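Local coordinates for hypothetical protein, IPT/TIG domain protein (Bacteroides ovatus, PDB 4HW6) that is of unknown function but, as an IPT/TIG-domain protein with a six-bladed beta-propeller, is thought to bind carbohydrate as an auxiliary nutrient-binding protein, at residues A[154-159]-A[164-169]. Numbering follows the deposited sequence.
Sequences DLYWVG and FRHVDF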
loop_
_atom_site.group_PDB
_atom_site.type_symbol
_atom_site.label_atom_id
_atom_site.label_comp_id
_atom_site.label_asym_id
_atom_site.label_seq_id
_atom_site.Cartn_x
_atom_site.Cartn_y
_atom_site.Cartn_z
ATOM N N ASP A 154 -1.220 11.853 5.658
ATOM C CA ASP A 154 -0.565 12.620 4.610
ATOM C C ASP A 154 0.351 11.744 3.788
ATOM O O ASP A 154 1.371 11.228 4.278
ATOM C CB ASP A 154 0.180 13.818 5.187
ATOM C CG ASP A 154 -0.735 14.753 5.936
ATOM O OD1 ASP A 154 -1.474 15.551 5.308
ATOM O OD2 ASP A 154 -0.763 14.639 7.175
ATOM N N LEU A 155 -0.048 11.557 2.537
ATOM C CA LEU A 155 0.688 10.786 1.534
ATOM C C LEU A 155 1.190 11.723 0.455
ATOM O O LEU A 155 0.434 12.527 -0.092
ATOM C CB LEU A 155 -0.227 9.774 0.875
ATOM C CG LEU A 155 0.331 8.944 -0.260
ATOM C CD1 LEU A 155 1.393 7.985 0.275
ATOM C CD2 LEU A 155 -0.817 8.168 -0.910
ATOM N N TYR A 156 2.474 11.631 0.152
ATOM C CA TYR A 156 3.099 12.507 -0.826
ATOM C C TYR A 156 3.638 11.687 -1.974
ATOM O O TYR A 156 4.022 10.522 -1.802
ATOM C CB TYR A 156 4.267 13.271 -0.195
ATOM C CG TYR A 156 3.867 14.198 0.915
ATOM C CD1 TYR A 156 3.507 15.514 0.653
ATOM C CD2 TYR A 156 3.854 13.768 2.233
ATOM C CE1 TYR A 156 3.143 16.380 1.661
ATOM C CE2 TYR A 156 3.473 14.629 3.257
ATOM C CZ TYR A 156 3.136 15.935 2.963
ATOM O OH TYR A 156 2.755 16.804 3.951
ATOM N N TRP A 157 3.740 12.304 -3.145
ATOM C CA TRP A 157 4.512 11.699 -4.211
ATOM C C TRP A 157 5.239 12.693 -5.054
ATOM O O TRP A 157 4.746 13.792 -5.261
ATOM C CB TRP A 157 3.710 10.725 -5.082
ATOM C CG TRP A 157 2.681 11.278 -6.019
ATOM C CD1 TRP A 157 2.890 11.870 -7.230
ATOM C CD2 TRP A 157 1.269 11.192 -5.858
ATOM N NE1 TRP A 157 1.687 12.171 -7.829
ATOM C CE2 TRP A 157 0.675 11.770 -7.010
ATOM C CE3 TRP A 157 0.448 10.701 -4.858
ATOM C CZ2 TRP A 157 -0.689 11.851 -7.177
ATOM C CZ3 TRP A 157 -0.944 10.792 -5.037
ATOM C CH2 TRP A 157 -1.479 11.370 -6.185
ATOM N N VAL A 158 6.449 12.309 -5.458
ATOM C CA VAL A 158 7.204 13.057 -6.461
ATOM C C VAL A 158 6.715 12.652 -7.833
ATOM O O VAL A 158 6.233 11.520 -8.030
ATOM C CB VAL A 158 8.715 12.815 -6.377
ATOM C CG1 VAL A 158 9.299 13.467 -5.120
ATOM C CG2 VAL A 158 9.047 11.321 -6.397
ATOM N N GLY A 159 6.906 13.553 -8.786
ATOM C CA GLY A 159 6.472 13.372 -10.155
ATOM C C GLY A 159 7.534 13.577 -11.215
ATOM O O GLY A 159 7.194 13.842 -12.353
ATOM N N PHE A 164 4.524 17.463 -7.981
ATOM C CA PHE A 164 4.632 16.848 -6.667
ATOM C C PHE A 164 3.258 16.979 -5.999
ATOM O O PHE A 164 2.694 18.077 -5.944
ATOM C CB PHE A 164 5.663 17.657 -5.900
ATOM C CG PHE A 164 6.172 17.007 -4.651
ATOM C CD1 PHE A 164 5.344 16.777 -3.572
ATOM C CD2 PHE A 164 7.504 16.686 -4.547
ATOM C CE1 PHE A 164 5.847 16.208 -2.414
ATOM C CE2 PHE A 164 8.011 16.115 -3.393
ATOM C CZ PHE A 164 7.178 15.879 -2.330
ATOM N N ARG A 165 2.700 15.878 -5.533
ATOM C CA ARG A 165 1.333 15.924 -4.986
ATOM C C ARG A 165 1.276 15.533 -3.514
ATOM O O ARG A 165 2.152 14.813 -3.005
ATOM C CB ARG A 165 0.387 15.012 -5.787
ATOM C CG ARG A 165 0.372 15.262 -7.297
ATOM C CD ARG A 165 -0.062 16.662 -7.667
ATOM N NE ARG A 165 -1.423 16.984 -7.232
ATOM C CZ ARG A 165 -2.487 17.110 -8.039
ATOM N NH1 ARG A 165 -2.394 16.916 -9.353
ATOM N NH2 ARG A 165 -3.671 17.406 -7.518
ATOM N N HIS A 166 0.230 16.015 -2.861
ATOM C CA HIS A 166 -0.008 15.763 -1.425
ATOM C C HIS A 166 -1.462 15.351 -1.232
ATOM O O HIS A 166 -2.368 16.161 -1.430
ATOM C CB HIS A 166 0.292 17.016 -0.643
ATOM C CG HIS A 166 -0.150 16.974 0.786
ATOM N ND1 HIS A 166 -0.495 18.114 1.479
ATOM C CD2 HIS A 166 -0.308 15.945 1.652
ATOM C CE1 HIS A 166 -0.845 17.789 2.715
ATOM N NE2 HIS A 166 -0.748 16.476 2.847
ATOM N N VAL A 167 -1.652 14.105 -0.829
ATOM C CA VAL A 167 -2.952 13.581 -0.506
ATOM C C VAL A 167 -3.175 13.808 0.992
ATOM O O VAL A 167 -2.469 13.234 1.823
ATOM C CB VAL A 167 -3.076 12.087 -0.850
ATOM C CG1 VAL A 167 -4.443 11.574 -0.465
ATOM C CG2 VAL A 167 -2.807 11.823 -2.342
ATOM N N ASP A 168 -4.155 14.645 1.308
ATOM C CA ASP A 168 -4.517 15.044 2.675
ATOM C C ASP A 168 -5.819 14.345 3.044
ATOM O O ASP A 168 -6.902 14.754 2.619
ATOM C CB ASP A 168 -4.668 16.564 2.699
ATOM C CG ASP A 168 -5.104 17.128 4.043
ATOM O OD1 ASP A 168 -5.541 16.392 4.955
ATOM O OD2 ASP A 168 -5.051 18.362 4.158
ATOM N N PHE A 169 -5.732 13.297 3.853
ATOM C CA PHE A 169 -6.918 12.490 4.168
ATOM C C PHE A 169 -7.905 13.203 5.090
ATOM O O PHE A 169 -9.115 12.979 5.002
ATOM C CB PHE A 169 -6.503 11.137 4.763
ATOM C CG PHE A 169 -5.942 10.167 3.760
ATOM C CD1 PHE A 169 -4.608 10.225 3.380
ATOM C CD2 PHE A 169 -6.739 9.185 3.192
ATOM C CE1 PHE A 169 -4.070 9.337 2.465
ATOM C CE2 PHE A 169 -6.199 8.277 2.289
ATOM C CZ PHE A 169 -4.867 8.352 1.909
#
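Leu155 and Val167 form one hydrogen-bonded pair of an antiparallel beta hairpin, Trp157 and Arg165 the other, so four backbone N-H groups and four carbonyls are satisfied between the strands. The tightest rung runs from Val167 N to Leu155 O, 2.7 Å; Leu155 N answers to Val167 O, while Trp157 and Arg165 exchange N-H and C=O likewise. All four carbonyls also receive a CA-H...O contact, such as that of Tyr156 CA with Arg165 O.

On the face bearing Asp154, Tyr156 and His166, the imidazole gives its NE2 hydrogen to Asp154 OD1 at 2.7 Å, on the anti side of the carboxylate but 21° out of its plane, while the oxygen stays in the ring plane. A chi1 of 169°, turning CG away from the backbone N, lays the His166 ring face under Tyr156 CE1 in an offset stack, planes at 15° and centroids 4.5 Å apart. Aspartate and tyrosine thus fix the direction and tilt of the imidazole. Asp168 OD1 comes within 4.2 Å of Asp154 OD1, a like-charge approach probably eased by the histidine, while Asp168 OD2 accepts a bond from Asn171.

On the opposite face Arg165 CB lies over the Trp157 six-membered ring in a CH-pi contact, 3.8 Å from the centroid, and Val167 CG2 packs against Trp157 CZ3. The arginine chain then bends away, its NE bonding Asp175 O and its NH2 Leu128 O and Val174 O. Near the turn, Phe164 lays a ring face over Trp157 O and meets Val158 CG1.

The hairpin forms the middle of an antiparallel propeller blade: strand 154-158 pairs inward, toward the propeller axis, with strand 143-146, strand 164-168 outward with strand 173-177, and Tyr156, Val158 and Phe164 pack against strands 184-189 and 195-199 of the next sheet.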